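PDB 2OKX: rhamnosidase B from Bacillus sp., which hydrolyses terminal, non-reducing alpha-L-rhamnose residues from alpha-L-rhamnosides, as a member of glycoside hydrolase family 78. Local coordinates for residues A[62-66]-A[562-566]; A[100-104]-A[571-575]; A[654-658]-A[721-725]; A[601-605]-A[633-637]. All blocks are in the same frame, centred on the assembly; numbering follows the deposited sequence.

Interaction 1: A[62-66]-A[562-566]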
loop_
_atom_site.group_PDB
_atom_site.type_symbol
_atom_site.label_atom_id
_atom_site.label_comp_id
_atom_site.label_asym_id
_atom_site.label_seq_id
_atom_site.Cartn_x
_atom_site.Cartn_y
_atom_site.Cartn_z
ATOM N N GLY A 62 8.608 12.177 -8.164
ATOM C CA GLY A 62 7.682 12.834 -7.260
ATOM C C GLY A 62 6.365 13.138 -7.950
ATOM O O GLY A 62 6.047 12.536 -8.973
ATOM N N PRO A 63 5.540 14.023 -7.372
ATOM C CA PRO A 63 5.804 14.689 -6.095
ATOM C C PRO A 63 5.328 13.748 -4.989
ATOM O O PRO A 63 4.842 12.659 -5.279
ATOM C CB PRO A 63 4.939 15.939 -6.188
ATOM C CG PRO A 63 3.718 15.415 -6.899
ATOM C CD PRO A 63 4.327 14.569 -8.010
ATOM N N VAL A 64 5.475 14.149 -3.733
ATOM C CA VAL A 64 4.994 13.309 -2.643
ATOM C C VAL A 64 3.471 13.375 -2.734
ATOM O O VAL A 64 2.932 14.274 -3.384
ATOM C CB VAL A 64 5.472 13.829 -1.268
ATOM C CG1 VAL A 64 6.994 13.728 -1.177
ATOM C CG2 VAL A 64 5.022 15.264 -1.055
ATOM N N ARG A 65 2.772 12.436 -2.109
ATOM C CA ARG A 65 1.315 12.449 -2.192
ATOM C C ARG A 65 0.749 13.704 -1.538
ATOM O O ARG A 65 1.205 14.123 -0.469
ATOM C CB ARG A 65 0.724 11.176 -1.572
ATOM C CG ARG A 65 0.908 11.016 -0.072
ATOM C CD ARG A 65 0.682 9.554 0.319
ATOM N NE ARG A 65 1.795 8.711 -0.123
ATOM C CZ ARG A 65 1.742 7.388 -0.239
ATOM N NH1 ARG A 65 0.621 6.739 0.049
ATOM N NH2 ARG A 65 2.819 6.709 -0.630
ATOM N N SER A 66 -0.242 14.308 -2.190
ATOM C CA SER A 66 -0.848 15.542 -1.689
ATOM C C SER A 66 -2.359 15.637 -1.852
ATOM O O SER A 66 -2.971 14.881 -2.604
ATOM C CB SER A 66 -0.282 16.760 -2.433
ATOM O OG SER A 66 1.094 16.649 -2.721
ATOM N N GLU A 562 7.723 5.228 2.714
ATOM C CA GLU A 562 7.916 5.864 1.411
ATOM C C GLU A 562 7.914 7.357 1.723
ATOM O O GLU A 562 8.577 7.787 2.665
ATOM C CB GLU A 562 6.753 5.520 0.470
ATOM C CG GLU A 562 6.559 4.021 0.236
ATOM C CD GLU A 562 5.473 3.709 -0.781
ATOM O OE1 GLU A 562 5.205 2.509 -1.001
ATOM O OE2 GLU A 562 4.886 4.653 -1.360
ATOM N N ASP A 563 7.175 8.148 0.949
ATOM C CA ASP A 563 7.089 9.582 1.224
ATOM C C ASP A 563 6.222 9.737 2.477
ATOM O O ASP A 563 6.190 10.795 3.112
ATOM C CB ASP A 563 6.469 10.320 0.039
ATOM C CG ASP A 563 5.098 9.797 -0.312
ATOM O OD1 ASP A 563 4.107 10.516 -0.055
ATOM O OD2 ASP A 563 5.014 8.664 -0.833
ATOM N N THR A 564 5.519 8.661 2.818
ATOM C CA THR A 564 4.681 8.594 4.012
ATOM C C THR A 564 4.773 7.145 4.469
ATOM O O THR A 564 5.284 6.296 3.736
ATOM C CB THR A 564 3.183 8.852 3.718
ATOM O OG1 THR A 564 2.689 7.825 2.848
ATOM C CG2 THR A 564 2.972 10.216 3.075
ATOM N N PHE A 565 4.308 6.856 5.679
ATOM C CA PHE A 565 4.288 5.470 6.125
ATOM C C PHE A 565 3.201 4.862 5.244
ATOM O O PHE A 565 2.297 5.576 4.804
ATOM C CB PHE A 565 3.842 5.361 7.590
ATOM C CG PHE A 565 4.893 5.765 8.581
ATOM C CD1 PHE A 565 4.756 6.933 9.324
ATOM C CD2 PHE A 565 6.015 4.969 8.783
ATOM C CE1 PHE A 565 5.725 7.304 10.259
ATOM C CE2 PHE A 565 6.992 5.329 9.715
ATOM C CZ PHE A 565 6.844 6.501 10.454
ATOM N N VAL A 566 3.286 3.568 4.962
ATOM C CA VAL A 566 2.253 2.913 4.167
ATOM C C VAL A 566 1.929 1.586 4.832
ATOM O O VAL A 566 2.723 1.070 5.622
ATOM C CB VAL A 566 2.690 2.659 2.691
ATOM C CG1 VAL A 566 2.891 3.978 1.975
ATOM C CG2 VAL A 566 3.959 1.827 2.645
#
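Arg65 does most of the work here, meeting two neighbouring acids. Its NE lies 2.9 Å from Asp563 OD1 and its NH2 2.9 Å from Asp563 OD2, a two-pronged salt bridge lying near the guanidinium plane, while the same NH2 pairs with Glu562 OE2 at 3.0 Å. Asp563 also takes the backbone: Arg65 N donates to Asp563 OD1 at 3.1 Å, so one carboxylate holds both main chain and side chain of the arginine. Thr564 OG1 sits over one guanidinium face and gives its own hydrogen bond to Phe565 O, 3.0 Å away. Packing is modest, with Val64 CG1 3.7 Å from Asp563 CB and Arg65 NH2 3.8 Å from Val566 CG1. Buried charges are thus matched across the junction of the N-terminal and six-hairpin catalytic domains. Segment 62-66, with a cis peptide bond before Pro63, leaves strand 57-62 on the way to strand 70-77; the loop 562-566 runs between helices 544-559 and 577-590, and Arg599 of helix 595-603 adds a second salt bridge to Asp563.

Interaction 2: A[100-104]-A[571-575]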
loop_
_atom_site.group_PDB
_atom_site.type_symbol
_atom_site.label_atom_id
_atom_site.label_comp_id
_atom_site.label_asym_id
_atom_site.label_seq_id
_atom_site.Cartn_x
_atom_site.Cartn_y
_atom_site.Cartn_z
ATOM N N SER A 100 -9.121 8.743 -9.765
ATOM C CA SER A 100 -8.773 8.908 -8.356
ATOM C C SER A 100 -8.417 7.567 -7.713
ATOM O O SER A 100 -8.877 6.519 -8.162
ATOM C CB SER A 100 -9.943 9.536 -7.586
ATOM O OG SER A 100 -10.225 10.856 -8.027
ATOM N N ASN A 101 -7.577 7.603 -6.676
ATOM C CA ASN A 101 -7.215 6.388 -5.944
ATOM C C ASN A 101 -6.980 6.724 -4.466
ATOM O O ASN A 101 -7.364 7.804 -4.013
ATOM C CB ASN A 101 -5.992 5.679 -6.564
ATOM C CG ASN A 101 -4.756 6.566 -6.656
ATOM O OD1 ASN A 101 -4.406 7.278 -5.714
ATOM N ND2 ASN A 101 -4.073 6.501 -7.795
ATOM N N PHE A 102 -6.367 5.810 -3.720
ATOM C CA PHE A 102 -6.130 6.014 -2.287
ATOM C C PHE A 102 -4.964 6.938 -1.931
ATOM O O PHE A 102 -4.697 7.162 -0.750
ATOM C CB PHE A 102 -5.917 4.667 -1.582
ATOM C CG PHE A 102 -7.140 3.785 -1.525
ATOM C CD1 PHE A 102 -8.130 3.854 -2.503
ATOM C CD2 PHE A 102 -7.242 2.796 -0.547
ATOM C CE1 PHE A 102 -9.198 2.945 -2.515
ATOM C CE2 PHE A 102 -8.298 1.882 -0.548
ATOM C CZ PHE A 102 -9.280 1.956 -1.539
ATOM N N TYR A 103 -4.244 7.443 -2.931
ATOM C CA TYR A 103 -3.139 8.365 -2.664
ATOM C C TYR A 103 -3.033 9.463 -3.719
ATOM O O TYR A 103 -1.982 10.086 -3.895
ATOM C CB TYR A 103 -1.794 7.621 -2.509
ATOM C CG TYR A 103 -1.422 6.595 -3.572
ATOM C CD1 TYR A 103 -1.217 6.967 -4.905
ATOM C CD2 TYR A 103 -1.195 5.260 -3.220
ATOM C CE1 TYR A 103 -0.789 6.035 -5.857
ATOM C CE2 TYR A 103 -0.765 4.324 -4.162
ATOM C CZ TYR A 103 -0.562 4.718 -5.478
ATOM O OH TYR A 103 -0.119 3.797 -6.405
ATOM N N TYR A 104 -4.148 9.706 -4.399
ATOM C CA TYR A 104 -4.223 10.720 -5.438
ATOM C C TYR A 104 -5.674 11.081 -5.732
ATOM O O TYR A 104 -6.515 10.201 -5.905
ATOM C CB TYR A 104 -3.553 10.212 -6.723
ATOM C CG TYR A 104 -3.852 11.067 -7.939
ATOM C CD1 TYR A 104 -4.845 10.699 -8.848
ATOM C CD2 TYR A 104 -3.177 12.269 -8.151
ATOM C CE1 TYR A 104 -5.166 11.514 -9.943
ATOM C CE2 TYR A 104 -3.486 13.091 -9.238
ATOM C CZ TYR A 104 -4.482 12.707 -10.128
ATOM O OH TYR A 104 -4.791 13.524 -11.190
ATOM N N TYR A 571 0.258 -4.694 -2.234
ATOM C CA TYR A 571 -1.135 -4.401 -2.558
ATOM C C TYR A 571 -1.594 -2.947 -2.571
ATOM O O TYR A 571 -2.295 -2.539 -3.501
ATOM C CB TYR A 571 -2.085 -5.185 -1.640
ATOM C CG TYR A 571 -1.972 -6.688 -1.773
ATOM C CD1 TYR A 571 -1.028 -7.404 -1.039
ATOM C CD2 TYR A 571 -2.769 -7.386 -2.681
ATOM C CE1 TYR A 571 -0.874 -8.777 -1.208
ATOM C CE2 TYR A 571 -2.624 -8.759 -2.862
ATOM C CZ TYR A 571 -1.674 -9.448 -2.127
ATOM O OH TYR A 571 -1.491 -10.795 -2.336
ATOM N N GLU A 572 -1.195 -2.154 -1.579
ATOM C CA GLU A 572 -1.699 -0.786 -1.511
ATOM C C GLU A 572 -0.748 0.415 -1.570
ATOM O O GLU A 572 -1.005 1.356 -2.326
ATOM C CB GLU A 572 -2.595 -0.666 -0.271
ATOM C CG GLU A 572 -3.434 -1.925 -0.023
ATOM C CD GLU A 572 -4.592 -1.705 0.935
ATOM O OE1 GLU A 572 -5.148 -2.707 1.436
ATOM O OE2 GLU A 572 -4.958 -0.538 1.178
ATOM N N GLN A 573 0.327 0.399 -0.781
ATOM C CA GLN A 573 1.265 1.525 -0.756
ATOM C C GLN A 573 0.492 2.771 -0.308
ATOM O O GLN A 573 0.770 3.893 -0.746
ATOM C CB GLN A 573 1.873 1.752 -2.147
ATOM C CG GLN A 573 2.827 0.645 -2.606
ATOM C CD GLN A 573 3.147 0.711 -4.096
ATOM O OE1 GLN A 573 3.261 1.790 -4.675
ATOM N NE2 GLN A 573 3.313 -0.455 -4.715
ATOM N N VAL A 574 -0.475 2.550 0.579
ATOM C CA VAL A 574 -1.335 3.612 1.101
ATOM C C VAL A 574 -1.003 4.036 2.530
ATOM O O VAL A 574 -0.697 3.199 3.381
ATOM C CB VAL A 574 -2.821 3.164 1.071
ATOM C CG1 VAL A 574 -3.706 4.189 1.781
ATOM C CG2 VAL A 574 -3.280 2.989 -0.371
ATOM N N PHE A 575 -1.069 5.339 2.790
ATOM C CA PHE A 575 -0.821 5.829 4.132
ATOM C C PHE A 575 -2.085 5.632 4.962
ATOM O O PHE A 575 -2.997 6.467 4.942
ATOM C CB PHE A 575 -0.421 7.312 4.117
ATOM C CG PHE A 575 -0.501 7.986 5.469
ATOM C CD1 PHE A 575 -0.264 7.272 6.644
ATOM C CD2 PHE A 575 -0.821 9.337 5.564
ATOM C CE1 PHE A 575 -0.348 7.897 7.892
ATOM C CE2 PHE A 575 -0.906 9.973 6.803
ATOM C CZ PHE A 575 -0.671 9.251 7.970
HETATM O O HOH W 1 -2.209 7.436 0.830
#
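Neither segment is regular helix or strand, and no direct hydrogen bond links them; the backbones come closest at Tyr103 and Val574, whose CA atoms are 6.3 Å apart. Segment 100-104 folds back on itself: Asn101 OD1 accepts from Tyr103 N at 2.8 Å, an Asx turn, and Asn101 N bonds Tyr104 O at 2.9 Å. That tight bend presents Phe102 and Tyr103 to the other loop. One water bridges the backbones, donating to Phe102 O at 3.0 Å and accepting from Phe575 N at 3.1 Å. Val574 fills the space between the two aromatics, its CG2 3.4 Å from Phe102 CB and 4.2 Å from Tyr103 CD2. The Tyr103 ring lies against the opposite main chain, CE2 3.5 Å from Glu572 O and CD2 3.4 Å from Gln573 O, while its hydroxyl bonds Gln148. Glu572 is held by Trp576 and Arg858 and touches a glycerol probably from crystallisation, which may mark a pocket. The N-terminal domain loop between strands 87-96 and 110-117 therefore packs on the catalytic-domain loop that leads into helix 577-590.

Interaction 3: A[654-658]-A[721-725]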
loop_
_atom_site.group_PDB
_atom_site.type_symbol
_atom_site.label_atom_id
_atom_site.label_comp_id
_atom_site.label_asym_id
_atom_site.label_seq_id
_atom_site.Cartn_x
_atom_site.Cartn_y
_atom_site.Cartn_z
ATOM N N TRP A 654 -3.016 20.913 18.013
ATOM C CA TRP A 654 -4.091 20.879 19.010
ATOM C C TRP A 654 -5.487 21.163 18.453
ATOM O O TRP A 654 -6.429 20.415 18.722
ATOM C CB TRP A 654 -3.801 21.851 20.161
ATOM C CG TRP A 654 -4.988 22.050 21.071
ATOM C CD1 TRP A 654 -5.607 23.234 21.360
ATOM C CD2 TRP A 654 -5.723 21.034 21.772
ATOM N NE1 TRP A 654 -6.681 23.018 22.194
ATOM C CE2 TRP A 654 -6.776 21.679 22.462
ATOM C CE3 TRP A 654 -5.596 19.643 21.882
ATOM C CZ2 TRP A 654 -7.698 20.980 23.253
ATOM C CZ3 TRP A 654 -6.514 18.947 22.669
ATOM C CH2 TRP A 654 -7.551 19.619 23.343
ATOM N N PRO A 655 -5.647 22.251 17.683
ATOM C CA PRO A 655 -6.964 22.576 17.121
ATOM C C PRO A 655 -7.599 21.421 16.344
ATOM O O PRO A 655 -8.786 21.131 16.512
ATOM C CB PRO A 655 -6.667 23.785 16.237
ATOM C CG PRO A 655 -5.578 24.475 16.997
ATOM C CD PRO A 655 -4.677 23.319 17.387
ATOM N N ALA A 656 -6.812 20.761 15.497
ATOM C CA ALA A 656 -7.320 19.640 14.711
ATOM C C ALA A 656 -7.729 18.491 15.626
ATOM O O ALA A 656 -8.688 17.770 15.343
ATOM C CB ALA A 656 -6.260 19.168 13.717
ATOM N N VAL A 657 -6.996 18.320 16.722
ATOM C CA VAL A 657 -7.290 17.257 17.679
ATOM C C VAL A 657 -8.589 17.556 18.419
ATOM O O VAL A 657 -9.450 16.688 18.567
ATOM C CB VAL A 657 -6.145 17.105 18.710
ATOM C CG1 VAL A 657 -6.548 16.124 19.798
ATOM C CG2 VAL A 657 -4.878 16.626 18.009
ATOM N N LYS A 658 -8.716 18.793 18.886
ATOM C CA LYS A 658 -9.904 19.233 19.611
ATOM C C LYS A 658 -11.129 19.132 18.703
ATOM O O LYS A 658 -12.181 18.628 19.101
ATOM C CB LYS A 658 -9.705 20.681 20.068
ATOM C CG LYS A 658 -10.852 21.280 20.861
ATOM C CD LYS A 658 -10.521 22.716 21.252
ATOM C CE LYS A 658 -11.635 23.346 22.067
ATOM N NZ LYS A 658 -11.890 22.584 23.319
ATOM N N GLU A 721 -8.229 23.858 27.818
ATOM C CA GLU A 721 -9.096 23.522 26.695
ATOM C C GLU A 721 -9.352 22.018 26.597
ATOM O O GLU A 721 -10.073 21.561 25.708
ATOM C CB GLU A 721 -8.486 24.027 25.383
ATOM C CG GLU A 721 -8.554 25.537 25.208
ATOM C CD GLU A 721 -8.051 25.995 23.851
ATOM O OE1 GLU A 721 -8.474 25.412 22.829
ATOM O OE2 GLU A 721 -7.240 26.944 23.801
ATOM N N ALA A 722 -8.774 21.252 27.518
ATOM C CA ALA A 722 -8.939 19.802 27.516
ATOM C C ALA A 722 -9.657 19.262 28.750
ATOM O O ALA A 722 -9.901 18.059 28.852
ATOM C CB ALA A 722 -7.578 19.127 27.375
ATOM N N ASP A 723 -10.001 20.141 29.687
ATOM C CA ASP A 723 -10.685 19.703 30.901
ATOM C C ASP A 723 -12.077 19.154 30.622
ATOM O O ASP A 723 -12.524 18.216 31.281
ATOM C CB ASP A 723 -10.769 20.843 31.918
ATOM C CG ASP A 723 -9.416 21.188 32.514
ATOM O OD1 ASP A 723 -8.629 21.890 31.848
ATOM O OD2 ASP A 723 -9.135 20.741 33.645
ATOM N N ALA A 724 -12.759 19.740 29.644
ATOM C CA ALA A 724 -14.096 19.285 29.283
ATOM C C ALA A 724 -14.020 17.849 28.775
ATOM O O ALA A 724 -14.867 17.015 29.105
ATOM C CB ALA A 724 -14.690 20.195 28.211
ATOM N N PHE A 725 -13.000 17.564 27.970
ATOM C CA PHE A 725 -12.806 16.220 27.429
ATOM C C PHE A 725 -12.518 15.254 28.572
ATOM O O PHE A 725 -12.954 14.103 28.554
ATOM C CB PHE A 725 -11.636 16.201 26.436
ATOM C CG PHE A 725 -11.917 16.906 25.132
ATOM C CD1 PHE A 725 -10.873 17.239 24.275
ATOM C CD2 PHE A 725 -13.219 17.224 24.751
ATOM C CE1 PHE A 725 -11.116 17.879 23.061
ATOM C CE2 PHE A 725 -13.472 17.864 23.538
ATOM C CZ PHE A 725 -12.418 18.192 22.692
#
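Two donors on helix 647-665 find acceptors on a single residue, Glu721. Trp654 NE1 gives a nearly straight hydrogen bond to Glu721 OE1 (3.1 Å, 166°), with the carboxylate oxygen near the plane of the indole, so the one polar atom of that large side chain is satisfied. Lys658, fully extended until its last torsion, brings NZ to 3.2 Å from Glu721 O, a weak hydrogen bond to the main chain. Its charge also feels the carboxylate, but NZ is 4.5 Å from Glu721 OE1, too far for a salt bridge. Lys658 O, which accepts from Thr662 OG1 one turn on, meets the edge of the Phe725 ring at CZ, 3.6 Å away. Beneath these polar links the indole continues into apolar packing: Trp654 CH2 is 4.0 Å from Phe725 CE1 and 4.1 Å from Ala722 CB, with Ala713 of helix 696-715 touching both Trp654 and Ala722. Asp723, at the start of helix 723-739, pairs with Arg710 of that same helix 696-715. Helix 647-665 and the 3-10 turn leading into helix 723-739, separated in sequence by helix 696-715, pack together within the (alpha/alpha)6 barrel of the six-hairpin glycosidases.

Interaction 4: A[601-605]-A[633-637]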
loop_
_atom_site.group_PDB
_atom_site.type_symbol
_atom_site.label_atom_id
_atom_site.label_comp_id
_atom_site.label_asym_id
_atom_site.label_seq_id
_atom_site.Cartn_x
_atom_site.Cartn_y
_atom_site.Cartn_z
ATOM N N LEU A 601 1.295 12.989 10.221
ATOM C CA LEU A 601 0.343 13.526 11.184
ATOM C C LEU A 601 -0.326 14.791 10.642
ATOM O O LEU A 601 -1.514 15.017 10.871
ATOM C CB LEU A 601 1.046 13.833 12.510
ATOM C CG LEU A 601 1.709 12.650 13.224
ATOM C CD1 LEU A 601 2.380 13.137 14.498
ATOM C CD2 LEU A 601 0.679 11.581 13.541
ATOM N N ASN A 602 0.438 15.605 9.920
ATOM C CA ASN A 602 -0.080 16.848 9.351
ATOM C C ASN A 602 -1.041 16.636 8.180
ATOM O O ASN A 602 -1.868 17.499 7.893
ATOM C CB ASN A 602 1.078 17.749 8.895
ATOM C CG ASN A 602 1.803 18.416 10.056
ATOM O OD1 ASN A 602 2.937 18.875 9.911
ATOM N ND2 ASN A 602 1.147 18.482 11.207
ATOM N N LEU A 603 -0.935 15.497 7.503
ATOM C CA LEU A 603 -1.807 15.217 6.360
ATOM C C LEU A 603 -3.236 14.840 6.748
ATOM O O LEU A 603 -4.180 15.095 5.994
ATOM C CB LEU A 603 -1.215 14.094 5.498
ATOM C CG LEU A 603 -0.038 14.433 4.577
ATOM C CD1 LEU A 603 0.533 13.154 3.958
ATOM C CD2 LEU A 603 -0.511 15.384 3.481
ATOM N N VAL A 604 -3.399 14.245 7.926
ATOM C CA VAL A 604 -4.716 13.803 8.374
ATOM C C VAL A 604 -5.788 14.891 8.482
ATOM O O VAL A 604 -6.906 14.704 8.006
ATOM C CB VAL A 604 -4.612 13.046 9.720
ATOM C CG1 VAL A 604 -5.994 12.586 10.175
ATOM C CG2 VAL A 604 -3.685 11.839 9.557
ATOM N N PRO A 605 -5.469 16.037 9.109
ATOM C CA PRO A 605 -6.472 17.103 9.232
ATOM C C PRO A 605 -6.964 17.631 7.884
ATOM O O PRO A 605 -7.983 18.321 7.812
ATOM C CB PRO A 605 -5.741 18.173 10.040
ATOM C CG PRO A 605 -4.826 17.360 10.910
ATOM C CD PRO A 605 -4.279 16.347 9.922
ATOM N N TRP A 633 -4.475 8.225 15.680
ATOM C CA TRP A 633 -3.809 9.401 15.133
ATOM C C TRP A 633 -3.541 10.365 16.289
ATOM O O TRP A 633 -2.471 10.966 16.379
ATOM C CB TRP A 633 -4.698 10.094 14.094
ATOM C CG TRP A 633 -4.195 11.457 13.682
ATOM C CD1 TRP A 633 -3.094 11.730 12.922
ATOM C CD2 TRP A 633 -4.761 12.726 14.037
ATOM N NE1 TRP A 633 -2.937 13.091 12.782
ATOM C CE2 TRP A 633 -3.946 13.726 13.457
ATOM C CE3 TRP A 633 -5.878 13.116 14.790
ATOM C CZ2 TRP A 633 -4.213 15.095 13.607
ATOM C CZ3 TRP A 633 -6.144 14.479 14.940
ATOM C CH2 TRP A 633 -5.313 15.449 14.350
ATOM N N ILE A 634 -4.525 10.520 17.171
ATOM C CA ILE A 634 -4.359 11.408 18.313
ATOM C C ILE A 634 -3.231 10.859 19.184
ATOM O O ILE A 634 -2.372 11.604 19.651
ATOM C CB ILE A 634 -5.664 11.511 19.134
ATOM C CG1 ILE A 634 -6.728 12.245 18.307
ATOM C CG2 ILE A 634 -5.404 12.248 20.447
ATOM C CD1 ILE A 634 -8.101 12.303 18.961
ATOM N N LEU A 635 -3.236 9.545 19.383
ATOM C CA LEU A 635 -2.203 8.887 20.174
ATOM C C LEU A 635 -0.845 9.176 19.538
ATOM O O LEU A 635 0.094 9.585 20.220
ATOM C CB LEU A 635 -2.433 7.374 20.192
ATOM C CG LEU A 635 -1.994 6.576 21.425
ATOM C CD1 LEU A 635 -1.872 5.115 21.036
ATOM C CD2 LEU A 635 -0.677 7.085 21.973
ATOM N N ALA A 636 -0.748 8.967 18.227
ATOM C CA ALA A 636 0.504 9.200 17.514
ATOM C C ALA A 636 0.979 10.645 17.661
ATOM O O ALA A 636 2.182 10.900 17.768
ATOM C CB ALA A 636 0.344 8.843 16.039
ATOM N N CYS A 637 0.039 11.588 17.656
ATOM C CA CYS A 637 0.381 12.998 17.812
ATOM C C CYS A 637 0.999 13.214 19.187
ATOM O O CYS A 637 2.021 13.884 19.321
ATOM C CB CYS A 637 -0.865 13.882 17.669
ATOM S SG CYS A 637 -1.457 14.085 15.973
#
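This is buried helix-to-helix packing inside the catalytic domain, where the C-terminal end of helix 595-603 and the 3-10 turn after it lean on the middle of helix 627-644. Trp633 is the chief bridge. Its NE1 donates to Leu601 O at 3.1 Å, satisfying the indole nitrogen with a carbonyl near the helix end, and Val604 CB stands 3.8 Å from the centroid of the five-membered ring, over the face, in a CH-pi contact. Val604 CG2 comes to 3.4 Å from Trp633 CD1, while Pro605 CG reaches the far part of the indole, 3.6 Å from CZ2. Both helices belong to the alpha barrel of the six-hairpin glycosidase fold, and Val577 of helix 577-590 touches both Val604 and Trp633. Beside the indole, Leu601 extends across to the next turn: its CD2 lies 3.7 Å from Ala636 CB and 4.1 Å from Cys637 SG, and its CD1 3.9 Å from Cys637 CA. Tyr614 packs edge-to-face with Trp633.

How the interactions relate
Interactions 1 and 2 join the same two domains, loops of the N-terminal domain meeting the connection between helices 544-559 and 577-590, and they touch directly where Arg65 NH1 lies 3.0 Å from Gln573 O, a probable hydrogen bond. Their chemistry differs: charge pairing in the first, aromatic packing and a water in the second. Interactions 3 and 4 stay within the helical barrel and rely on tryptophan, apolar packing plus one indole hydrogen bond each; they meet where Ala656 CB packs 3.6 Å from Pro605 CG. Interaction 4 links inward too, through Leu603 to Thr564. Interaction 3 lies outermost, its centre about 32 Å from the centre of the chain, with its lysine and glutamate partly exposed.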